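Local coordinates for protein aldehyde dehydrogenase (Burkholderia vietnamiensis, PDB 5KF0) that probably oxidises aldehydes to carboxylic acids, binding the nicotinamide cofactor NADPH in a Rossmann-type domain of a four-chain assembly, at residues V31-S36 and D324-S329; D78-R83 and D115-A120; D89-A94 and G108-L113; N162-L167 and S188-G193. One frame throughout, in Å; residues are numbered along the deposited sequence. Where two conformers were deposited one is given.

Interaction 1: residues V31-S36 and D324-S329; sequences VTDKFS and DPKDPS
The carboxylate of Asp33 is gripped at both oxygens, one by its own loop and the other by Lys326. OD1 accepts two backbone N-H groups: that of Phe35 arrives nearly in line with the C-O bond, whereas that of Ser36 comes down from 59° above the carboxylate plane. These bonds form an Asx turn (to Phe35 N) within an Asx motif (to Ser36 N) and fix the rotation of the group. OD2 is left for a salt bridge of 3.0 Å from Lys326 NZ, which lies on its syn lone pair. The lysine reaches this place by bending about its CG-CD and CD-CE bonds; NZ also sits 3.7 Å from Asp324 OD1, a long ion pair that links the three charged residues. Such a shared cation would be expected to ease the repulsion between the two aspartates. Asp324 opens a type I turn closed by Asp327 N to Asp324 O at 3.0 Å, and its OD1 accepts from Lys326 N at 2.9 Å in a second Asx turn. Two loops thus meet near the surface: one follows strand 29-32, the other joins helix 306-319 to helix 338-353, and by analogy with other aldehyde dehydrogenases they belong to the cofactor-binding and catalytic domains. Beside the salt bridge, Phe35 holds CG anti to its nitrogen (chi1 -178°), which sends the ring across Asp324. CA of that residue lies 3.6 Å from the ring centroid in a CH-pi contact, and the carboxylate stacks 18° from parallel. Pro325 CD approaches Phe35 CG obliquely at 3.6 Å.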
# COMPACT_ATOMS: atom_id res chain seq x y z
N VAL A 31 41.61 -2.01 21.92
CA VAL A 31 40.51 -1.05 21.99
C VAL A 31 40.75 -0.17 23.20
O VAL A 31 40.79 -0.66 24.33
CB VAL A 31 39.15 -1.76 22.08
CG1 VAL A 31 38.01 -0.73 22.14
CG2 VAL A 31 38.97 -2.74 20.91
N THR A 32 40.92 1.13 22.98
CA THR A 32 41.20 2.05 24.07
C THR A 32 39.92 2.63 24.66
O THR A 32 38.90 2.79 23.98
CB THR A 32 42.09 3.21 23.62
OG1 THR A 32 41.41 3.93 22.58
CG2 THR A 32 43.44 2.69 23.13
N ASP A 33 39.99 2.95 25.95
CA ASP A 33 39.04 3.86 26.57
C ASP A 33 39.32 5.26 26.02
O ASP A 33 40.43 5.77 26.16
CB ASP A 33 39.20 3.79 28.09
CG ASP A 33 38.23 4.69 28.85
OD1 ASP A 33 38.07 5.87 28.49
OD2 ASP A 33 37.67 4.22 29.86
N LYS A 34 38.33 5.86 25.35
CA LYS A 34 38.61 7.09 24.63
C LYS A 34 38.74 8.30 25.55
O LYS A 34 39.13 9.38 25.09
CB LYS A 34 37.52 7.33 23.59
CG LYS A 34 37.38 6.18 22.58
CD LYS A 34 38.69 5.93 21.82
CE LYS A 34 38.55 4.81 20.77
NZ LYS A 34 38.20 3.49 21.41
N PHE A 35 38.45 8.16 26.84
CA PHE A 35 38.70 9.23 27.80
C PHE A 35 40.04 9.04 28.51
O PHE A 35 40.84 9.97 28.59
CB PHE A 35 37.57 9.32 28.83
CG PHE A 35 37.74 10.43 29.83
CD1 PHE A 35 38.03 10.16 31.16
CD2 PHE A 35 37.64 11.76 29.43
CE1 PHE A 35 38.20 11.19 32.08
CE2 PHE A 35 37.82 12.78 30.33
CZ PHE A 35 38.10 12.50 31.66
N SER A 36 40.29 7.83 29.02
CA SER A 36 41.53 7.59 29.75
C SER A 36 42.72 7.33 28.84
O SER A 36 43.87 7.54 29.26
CB SER A 36 41.37 6.39 30.69
OG SER A 36 41.37 5.18 29.96
N ASP A 324 34.59 13.52 32.05
CA ASP A 324 34.57 12.06 32.00
C ASP A 324 33.20 11.58 31.54
O ASP A 324 32.19 11.92 32.16
CB ASP A 324 34.89 11.51 33.39
CG ASP A 324 35.14 10.01 33.41
OD1 ASP A 324 34.73 9.30 32.47
OD2 ASP A 324 35.76 9.53 34.40
N PRO A 325 33.12 10.79 30.46
CA PRO A 325 31.80 10.29 30.03
C PRO A 325 31.17 9.32 31.01
O PRO A 325 29.95 9.11 30.93
CB PRO A 325 32.11 9.62 28.68
CG PRO A 325 33.56 9.29 28.74
CD PRO A 325 34.20 10.38 29.54
N LYS A 326 31.93 8.77 31.97
CA LYS A 326 31.34 7.94 33.01
C LYS A 326 30.55 8.75 34.03
O LYS A 326 29.75 8.18 34.78
CB LYS A 326 32.45 7.14 33.71
CG LYS A 326 33.21 6.24 32.75
CD LYS A 326 34.36 5.52 33.45
CE LYS A 326 35.70 6.08 33.01
NZ LYS A 326 35.94 5.94 31.53
N ASP A 327 30.77 10.05 34.07
CA ASP A 327 30.05 10.92 34.99
C ASP A 327 28.66 11.19 34.42
O ASP A 327 28.55 11.66 33.28
CB ASP A 327 30.84 12.21 35.16
CG ASP A 327 30.23 13.18 36.16
OD1 ASP A 327 29.08 13.03 36.58
OD2 ASP A 327 30.94 14.14 36.51
N PRO A 328 27.58 10.86 35.13
CA PRO A 328 26.24 11.10 34.57
C PRO A 328 25.91 12.56 34.37
O PRO A 328 24.90 12.86 33.71
CB PRO A 328 25.30 10.45 35.60
CG PRO A 328 26.08 10.46 36.88
CD PRO A 328 27.51 10.21 36.45
N SER A 329 26.70 13.49 34.91
CA SER A 329 26.48 14.90 34.63
C SER A 329 27.21 15.39 33.39
O SER A 329 26.99 16.53 32.97
CB SER A 329 26.90 15.76 35.83
OG SER A 329 28.30 15.77 36.02

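Interaction 2: residues D78-R83 and D115-A120; sequences DHCVAR and DTFRVA
Phe117 receives two consecutive side chains of the facing helix, Cys80 at its ring and Val81 at its CB. The nearest approach is from Cys80 CB, 3.6 Å from Phe117 CD2, with CE2 only slightly farther. The thiol follows along the same side: Cys80 SG lies 4.9 Å from the centroid of the Phe117 ring and 57° off its normal, an oblique sulfur-aromatic contact. Val81 uses a single branch. CG2, set beside the backbone nitrogen while CG1 stands anti to it (chi1 169°), meets Phe117 CB at 3.7 Å and passes 3.9 Å from Arg118 N, so that it rests against the backbone at the next residue. The interface between these two segments is therefore apolar. Farther out, Phe84 packs edge-to-face on the Phe117 ring, and Ala169 of helix 164-178 also touches it, while Val200 and Leu201 of helix 192-202 lie against Cys80. At the side of the pair that meets the second subunit, Arg118 pairs with Asp78 of that subunit and Asp78 with Arg118 of that subunit, although Arg118 was modelled in two conformers and the bridge is correspondingly less certain. The two segments run nearly antiparallel, at 156°, with axes 9.0 Å apart at closest approach, which brings Val81 and Phe117 within 6.3 Å at their CA atoms. This is the packing of an antiparallel helix pair, here helices 70-86 and 103-123 of the aldehyde dehydrogenase fold, laid against helices 164-178 and 192-202 and bordering a subunit interface.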
# COMPACT_ATOMS: atom_id res chain seq x y z
N ASP A 78 13.44 -11.45 18.34
CA ASP A 78 12.89 -11.31 19.69
C ASP A 78 13.89 -11.78 20.74
O ASP A 78 13.95 -11.20 21.84
CB ASP A 78 11.60 -12.10 19.84
CG ASP A 78 10.47 -11.53 19.01
OD1 ASP A 78 10.52 -10.33 18.69
OD2 ASP A 78 9.53 -12.30 18.70
N HIS A 79 14.65 -12.85 20.45
CA HIS A 79 15.70 -13.28 21.37
C HIS A 79 16.72 -12.17 21.59
O HIS A 79 17.15 -11.94 22.73
CB HIS A 79 16.42 -14.52 20.84
CG HIS A 79 17.51 -14.99 21.75
ND1 HIS A 79 17.26 -15.70 22.90
CD2 HIS A 79 18.86 -14.84 21.68
CE1 HIS A 79 18.41 -15.98 23.50
NE2 HIS A 79 19.39 -15.47 22.78
N CYS A 80 17.12 -11.50 20.51
CA CYS A 80 18.03 -10.37 20.62
C CYS A 80 17.46 -9.27 21.50
O CYS A 80 18.13 -8.77 22.40
CB CYS A 80 18.35 -9.81 19.23
SG CYS A 80 19.35 -10.94 18.22
N VAL A 81 16.20 -8.87 21.24
CA VAL A 81 15.55 -7.83 22.05
C VAL A 81 15.60 -8.20 23.53
O VAL A 81 15.97 -7.38 24.39
CB VAL A 81 14.11 -7.61 21.59
CG1 VAL A 81 13.35 -6.72 22.60
CG2 VAL A 81 14.09 -6.98 20.21
N ALA A 82 15.21 -9.43 23.85
CA ALA A 82 15.18 -9.85 25.25
C ALA A 82 16.57 -9.81 25.88
O ALA A 82 16.73 -9.38 27.03
CB ALA A 82 14.59 -11.26 25.37
N ARG A 83 17.58 -10.26 25.14
CA ARG A 83 18.92 -10.32 25.71
C ARG A 83 19.55 -8.94 25.81
O ARG A 83 20.32 -8.68 26.75
CB ARG A 83 19.80 -11.27 24.89
CG ARG A 83 19.35 -12.74 24.94
CD ARG A 83 19.74 -13.45 26.25
NE ARG A 83 21.17 -13.74 26.25
CZ ARG A 83 22.03 -13.36 27.20
NH1 ARG A 83 21.61 -12.70 28.27
NH2 ARG A 83 23.31 -13.67 27.08
N ASP A 115 14.95 -0.69 20.25
CA ASP A 115 13.88 -0.17 19.38
C ASP A 115 14.05 -0.67 17.95
O ASP A 115 13.08 -1.10 17.31
CB ASP A 115 13.87 1.37 19.38
CG ASP A 115 13.36 1.99 20.68
OD1 ASP A 115 12.73 1.31 21.51
OD2 ASP A 115 13.58 3.21 20.85
N THR A 116 15.27 -0.60 17.42
CA THR A 116 15.51 -0.98 16.03
C THR A 116 15.25 -2.46 15.81
O THR A 116 14.60 -2.85 14.83
CB THR A 116 16.95 -0.59 15.65
OG1 THR A 116 17.09 0.83 15.76
CG2 THR A 116 17.29 -1.02 14.22
N PHE A 117 15.73 -3.32 16.72
CA PHE A 117 15.42 -4.74 16.60
C PHE A 117 13.94 -5.03 16.77
O PHE A 117 13.41 -5.95 16.13
CB PHE A 117 16.25 -5.56 17.61
CG PHE A 117 17.59 -5.96 17.07
CD1 PHE A 117 18.61 -5.02 16.95
CD2 PHE A 117 17.84 -7.28 16.70
CE1 PHE A 117 19.86 -5.40 16.43
CE2 PHE A 117 19.09 -7.66 16.19
CZ PHE A 117 20.09 -6.71 16.06
N ARG A 118 13.24 -4.26 17.62
CA ARG A 118 11.82 -4.50 17.79
C ARG A 118 11.04 -4.14 16.52
O ARG A 118 10.11 -4.86 16.14
CB ARG A 118 11.27 -3.73 18.98
CG ARG A 118 9.81 -4.01 19.18
CD ARG A 118 9.29 -3.59 20.53
NE ARG A 118 7.95 -4.14 20.68
CZ ARG A 118 7.17 -3.93 21.73
NH1 ARG A 118 7.57 -3.17 22.74
NH2 ARG A 118 5.97 -4.50 21.75
N VAL A 119 11.40 -3.03 15.86
CA VAL A 119 10.76 -2.73 14.58
C VAL A 119 11.00 -3.86 13.58
O VAL A 119 10.10 -4.27 12.84
CB VAL A 119 11.25 -1.38 14.01
CG1 VAL A 119 10.64 -1.12 12.63
CG2 VAL A 119 10.93 -0.23 14.93
N ALA A 120 12.24 -4.36 13.54
CA ALA A 120 12.54 -5.46 12.63
C ALA A 120 11.73 -6.71 12.97
O ALA A 120 11.28 -7.42 12.06
CB ALA A 120 14.04 -5.78 12.66

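Interaction 3: residues D89-A94 and G108-L113; sequences DELAEA and GEVTRL. With MG (magnesium ion), chain F; ACT (acetate ion), chain H.
Helices 88-99 and 103-123, neighbours in the chain, pack where Val110 presses against Leu91 and Ala92. Its CG2 branch does most of the touching: it stands 3.8 Å from Leu91 CB, 4.0 Å from Ala92 CB and 3.6 Å from Ala92 N, reaching down to the backbone between the two residues. CG1, anti to the valine nitrogen at chi1 -179°, keeps within 4.1 Å of Leu91 CB, and the isopropyl group thus lies with both methyls along the leucine's base. One turn on, Leu113 crosses Leu91 at about a right angle, and the two meet through methyl groups, Leu91 CD1 to Leu113 CD2 at 4.1 Å. The segment axes approach to 9.2 Å and are inclined at 124°, a steep crossing, with the contact made by a few buried apolar groups. Both helices probably belong to the cofactor-binding domain, as in other aldehyde dehydrogenases: Leu165 of helix 164-178 touches Val110, and Ile196 and Ile197 of helix 192-202 lie on Leu91 and Leu113. The buried carboxylate of Glu109 is satisfied by a salt bridge with Lys101 and by the backbone N of Asn166. Glu93 extends away from helix 103-123 and binds a magnesium ion through OE2 at 1.9 Å, with His6 and His8, probably from the expression tag, as the other protein ligands.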
# COMPACT_ATOMS: atom_id res chain seq x y z
N ASP A 89 22.91 -2.59 30.88
CA ASP A 89 24.00 -1.84 31.49
C ASP A 89 25.36 -2.26 30.95
O ASP A 89 26.26 -1.42 30.83
CB ASP A 89 23.96 -2.00 33.01
CG ASP A 89 22.70 -1.43 33.63
OD1 ASP A 89 22.20 -0.41 33.13
OD2 ASP A 89 22.20 -2.01 34.62
N GLU A 90 25.52 -3.53 30.61
CA GLU A 90 26.77 -3.99 30.01
C GLU A 90 26.99 -3.32 28.65
O GLU A 90 28.09 -2.83 28.36
CB GLU A 90 26.75 -5.51 29.87
CG GLU A 90 27.91 -6.09 29.09
CD GLU A 90 27.74 -7.57 28.82
OE1 GLU A 90 26.73 -8.16 29.28
OE2 GLU A 90 28.60 -8.15 28.14
N LEU A 91 25.95 -3.31 27.81
CA LEU A 91 26.06 -2.67 26.51
C LEU A 91 26.35 -1.18 26.65
O LEU A 91 27.19 -0.63 25.92
CB LEU A 91 24.77 -2.89 25.71
CG LEU A 91 24.66 -4.32 25.15
CD1 LEU A 91 23.21 -4.66 24.85
CD2 LEU A 91 25.54 -4.47 23.91
N ALA A 92 25.66 -0.51 27.58
CA ALA A 92 25.84 0.92 27.77
C ALA A 92 27.26 1.23 28.24
O ALA A 92 27.88 2.20 27.77
CB ALA A 92 24.82 1.46 28.77
N GLU A 93 27.78 0.44 29.17
CA GLU A 93 29.13 0.70 29.65
C GLU A 93 30.16 0.45 28.56
O GLU A 93 31.12 1.21 28.41
CB GLU A 93 29.46 -0.14 30.88
CG GLU A 93 30.94 -0.05 31.23
CD GLU A 93 31.29 -0.57 32.60
OE1 GLU A 93 30.72 -1.59 33.04
OE2 GLU A 93 32.17 0.05 33.24
N ALA A 94 29.99 -0.63 27.79
CA ALA A 94 30.92 -0.90 26.69
C ALA A 94 30.95 0.27 25.72
O ALA A 94 32.02 0.71 25.29
CB ALA A 94 30.52 -2.19 25.97
N GLY A 108 20.94 5.84 26.13
CA GLY A 108 19.98 6.19 25.10
C GLY A 108 20.18 5.40 23.82
O GLY A 108 19.21 5.02 23.15
N GLU A 109 21.44 5.14 23.45
CA GLU A 109 21.68 4.38 22.23
C GLU A 109 21.31 2.91 22.41
O GLU A 109 20.83 2.27 21.46
CB GLU A 109 23.13 4.50 21.76
CG GLU A 109 23.35 3.73 20.45
CD GLU A 109 24.73 3.87 19.83
OE1 GLU A 109 25.49 4.77 20.21
OE2 GLU A 109 25.03 3.04 18.95
N VAL A 110 21.52 2.35 23.60
CA VAL A 110 21.09 0.97 23.83
C VAL A 110 19.57 0.87 23.73
O VAL A 110 19.04 -0.10 23.18
CB VAL A 110 21.63 0.45 25.18
CG1 VAL A 110 21.20 -1.00 25.41
CG2 VAL A 110 23.16 0.55 25.22
N THR A 111 18.85 1.88 24.23
CA THR A 111 17.41 1.89 24.04
C THR A 111 17.05 1.89 22.56
O THR A 111 16.13 1.18 22.13
CB THR A 111 16.79 3.10 24.74
OG1 THR A 111 17.05 3.01 26.15
CG2 THR A 111 15.29 3.18 24.51
N ARG A 112 17.80 2.64 21.75
CA ARG A 112 17.56 2.69 20.31
C ARG A 112 17.87 1.35 19.66
O ARG A 112 17.16 0.91 18.74
CB ARG A 112 18.42 3.78 19.68
CG ARG A 112 18.04 5.19 20.09
CD ARG A 112 16.87 5.71 19.27
NE ARG A 112 17.18 5.75 17.84
CZ ARG A 112 17.94 6.68 17.27
NH1 ARG A 112 18.45 7.66 17.99
NH2 ARG A 112 18.18 6.63 15.96
N LEU A 113 18.96 0.70 20.10
CA LEU A 113 19.31 -0.63 19.59
C LEU A 113 18.14 -1.59 19.77
O LEU A 113 17.78 -2.34 18.85
CB LEU A 113 20.54 -1.15 20.35
CG LEU A 113 20.82 -2.67 20.29
CD1 LEU A 113 21.23 -3.10 18.87
CD2 LEU A 113 21.89 -3.09 21.30
MG MG F . 32.86 -0.87 34.76
C ACT H . 20.98 8.54 14.17
O ACT H . 20.49 8.96 15.26
OXT ACT H . 20.92 7.31 13.95
CH3 ACT H . 21.62 9.45 13.16

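Interaction 4: residues N162-L167 and S188-G193; sequences NFPLNL and SRTPVG. With NDP (NADPH dihydro-nicotinamide-adenine-dinucleotide phosphate), chain E.
Leu165 and Gly193 make one half of the close, buried packing: Leu165 CD2 comes to 3.5 Å from Gly193 CA, lying directly against a backbone that has no side chain in its way. In the other half Pro164 CB meets Thr190 OG1 at 3.6 Å, and the two side chains cross at about a right angle. The threonine places OG1 between its own nitrogen and carbonyl carbon (chi1 61°), which turns the oxygen to the proline. These residues bind together the beginnings of helices 164-178 and 192-202, which follow the parallel strands 155-158 and 182-185 in the beta-alpha-beta pattern of a Rossmann-type domain. On the cofactor side, by contrast, Asn162, Leu167, Ser188 and Arg189 meet NADPH and not one another. Ser188 holds O2X of the adenosine 2'-phosphate with OG at 2.6 Å and with N at 2.8 Å. Arg189, partly exposed, reaches the pyrophosphate through NH2, 3.2 Å from O2N, which lies near the guanidinium plane. At the nicotinamide, Asn162 OD1 is 3.3 Å from C6N, and Leu167 CD1 sits 3.3 Å from C5N.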
# COMPACT_ATOMS: atom_id res chain seq x y z
N ASN A 162 30.65 6.01 15.77
CA ASN A 162 30.04 6.93 16.72
C ASN A 162 28.72 6.45 17.30
O ASN A 162 28.43 6.72 18.46
CB ASN A 162 29.85 8.32 16.09
CG ASN A 162 28.90 8.30 14.91
OD1 ASN A 162 28.94 7.39 14.08
ND2 ASN A 162 28.05 9.31 14.84
N PHE A 163 27.90 5.75 16.51
CA PHE A 163 26.71 5.07 17.02
C PHE A 163 26.89 3.60 16.67
O PHE A 163 26.16 3.06 15.83
CB PHE A 163 25.40 5.61 16.42
CG PHE A 163 25.26 7.12 16.43
CD1 PHE A 163 25.76 7.90 17.46
CD2 PHE A 163 24.58 7.75 15.40
CE1 PHE A 163 25.60 9.29 17.44
CE2 PHE A 163 24.41 9.13 15.38
CZ PHE A 163 24.93 9.90 16.40
N PRO A 164 27.86 2.93 17.28
CA PRO A 164 28.23 1.59 16.78
C PRO A 164 27.17 0.54 16.99
O PRO A 164 27.04 -0.37 16.17
CB PRO A 164 29.51 1.27 17.55
CG PRO A 164 29.39 2.04 18.83
CD PRO A 164 28.67 3.32 18.46
N LEU A 165 26.40 0.63 18.08
CA LEU A 165 25.33 -0.33 18.30
C LEU A 165 24.18 -0.10 17.33
O LEU A 165 23.79 -1.01 16.58
CB LEU A 165 24.82 -0.25 19.74
CG LEU A 165 25.77 -0.80 20.80
CD1 LEU A 165 25.19 -0.60 22.19
CD2 LEU A 165 26.04 -2.27 20.54
N ASN A 166 23.62 1.11 17.32
CA ASN A 166 22.39 1.30 16.57
C ASN A 166 22.62 1.29 15.06
O ASN A 166 21.74 0.83 14.31
CB ASN A 166 21.69 2.59 16.97
CG ASN A 166 20.23 2.58 16.55
OD1 ASN A 166 19.54 1.56 16.68
ND2 ASN A 166 19.77 3.69 16.04
N LEU A 167 23.76 1.79 14.58
CA LEU A 167 23.98 1.77 13.14
C LEU A 167 24.32 0.36 12.64
O LEU A 167 23.98 0.02 11.50
CB LEU A 167 25.05 2.78 12.75
CG LEU A 167 24.56 4.21 13.03
CD1 LEU A 167 25.73 5.20 12.86
CD2 LEU A 167 23.36 4.59 12.13
N SER A 188 37.05 -0.32 13.86
CA SER A 188 38.10 -0.91 14.69
C SER A 188 38.24 -0.17 16.01
O SER A 188 38.68 -0.77 17.01
CB SER A 188 39.43 -0.90 13.93
OG SER A 188 39.34 -1.65 12.73
N ARG A 189 37.90 1.12 16.04
CA ARG A 189 37.95 1.86 17.30
C ARG A 189 36.85 1.44 18.25
O ARG A 189 36.98 1.67 19.46
CB ARG A 189 37.87 3.37 17.03
CG ARG A 189 39.21 3.99 16.55
CD ARG A 189 39.01 5.41 16.02
NE ARG A 189 38.21 5.44 14.80
CZ ARG A 189 37.81 6.54 14.16
NH1 ARG A 189 38.13 7.75 14.61
NH2 ARG A 189 37.07 6.44 13.08
N THR A 190 35.75 0.86 17.74
CA THR A 190 34.57 0.52 18.55
C THR A 190 33.98 -0.82 18.12
O THR A 190 32.82 -0.88 17.70
CB THR A 190 33.50 1.62 18.44
OG1 THR A 190 33.07 1.74 17.08
CG2 THR A 190 34.02 2.98 18.94
N PRO A 191 34.73 -1.92 18.26
CA PRO A 191 34.20 -3.23 17.84
C PRO A 191 33.40 -3.99 18.89
O PRO A 191 32.70 -4.95 18.52
CB PRO A 191 35.48 -4.00 17.50
CG PRO A 191 36.45 -3.52 18.56
CD PRO A 191 36.11 -2.03 18.75
N VAL A 192 33.48 -3.62 20.17
CA VAL A 192 32.98 -4.50 21.22
C VAL A 192 31.46 -4.63 21.17
O VAL A 192 30.92 -5.72 21.35
CB VAL A 192 33.45 -4.00 22.60
CG1 VAL A 192 32.82 -4.85 23.70
CG2 VAL A 192 34.98 -4.04 22.67
N GLY A 193 30.76 -3.51 20.95
CA GLY A 193 29.30 -3.58 20.87
C GLY A 193 28.83 -4.57 19.82
O GLY A 193 27.96 -5.41 20.09
PA NDP E . 34.95 6.28 8.48
O1A NDP E . 34.54 6.53 7.07
O2A NDP E . 36.35 6.80 8.80
O5B NDP E . 34.88 4.73 8.85
C5B NDP E . 33.59 4.08 8.77
C4B NDP E . 33.80 2.61 8.58
O4B NDP E . 34.36 2.37 7.27
C3B NDP E . 34.77 1.95 9.58
O3B NDP E . 34.36 0.62 9.86
C2B NDP E . 36.07 1.94 8.77
O2B NDP E . 37.02 0.94 9.19
C1B NDP E . 35.51 1.57 7.41
N9A NDP E . 36.41 1.83 6.30
C8A NDP E . 37.11 2.98 6.02
N7A NDP E . 37.79 2.92 4.89
C5A NDP E . 37.52 1.65 4.41
C6A NDP E . 37.92 0.98 3.24
N6A NDP E . 38.75 1.49 2.33
N1A NDP E . 37.45 -0.28 3.05
C2A NDP E . 36.64 -0.81 3.96
N3A NDP E . 36.19 -0.27 5.10
C4A NDP E . 36.67 0.97 5.26
O3 NDP E . 33.89 6.95 9.45
PN NDP E . 33.82 7.12 11.03
O1N NDP E . 33.89 5.79 11.68
O2N NDP E . 34.89 8.11 11.42
O5D NDP E . 32.38 7.73 11.31
C5D NDP E . 32.02 9.11 11.12
C4D NDP E . 31.38 9.27 9.76
O4D NDP E . 30.21 8.41 9.67
C3D NDP E . 30.90 10.70 9.50
O3D NDP E . 31.17 11.14 8.18
C2D NDP E . 29.40 10.59 9.78
O2D NDP E . 28.57 11.58 9.18
C1D NDP E . 29.11 9.19 9.24
N1N NDP E . 27.86 8.72 9.83
C2N NDP E . 26.75 8.46 9.06
C3N NDP E . 25.55 8.18 9.58
C7N NDP E . 24.38 7.81 8.75
O7N NDP E . 23.56 7.01 9.22
N7N NDP E . 24.21 8.40 7.56
C4N NDP E . 25.34 8.27 11.05
C5N NDP E . 26.64 8.22 11.78
C6N NDP E . 27.78 8.51 11.17
P2B NDP E . 38.11 1.23 10.38
O1X NDP E . 37.77 2.54 10.99
O2X NDP E . 38.00 0.01 11.24
O3X NDP E . 39.47 1.25 9.71

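Interaction 4 lines the NADPH pocket, and each of the other three touches it. Interaction 3 lies with its centre 11 Å from that of interaction 4 and is tied to it by Glu109 OE2, 2.9 Å from Asn166 N. Interaction 2 shares helix 103-123 with interaction 3 and reaches interaction 4 through Thr116 OG1, 2.7 Å from Asn166 OD1. Lys34 NZ of interaction 1 approaches Arg189 O of interaction 4 at 2.9 Å. Interactions 1 and 2 stay far apart, about 27 Å between centres. The magnesium held by Glu93 lies about 7 Å from the side chain of Lys326.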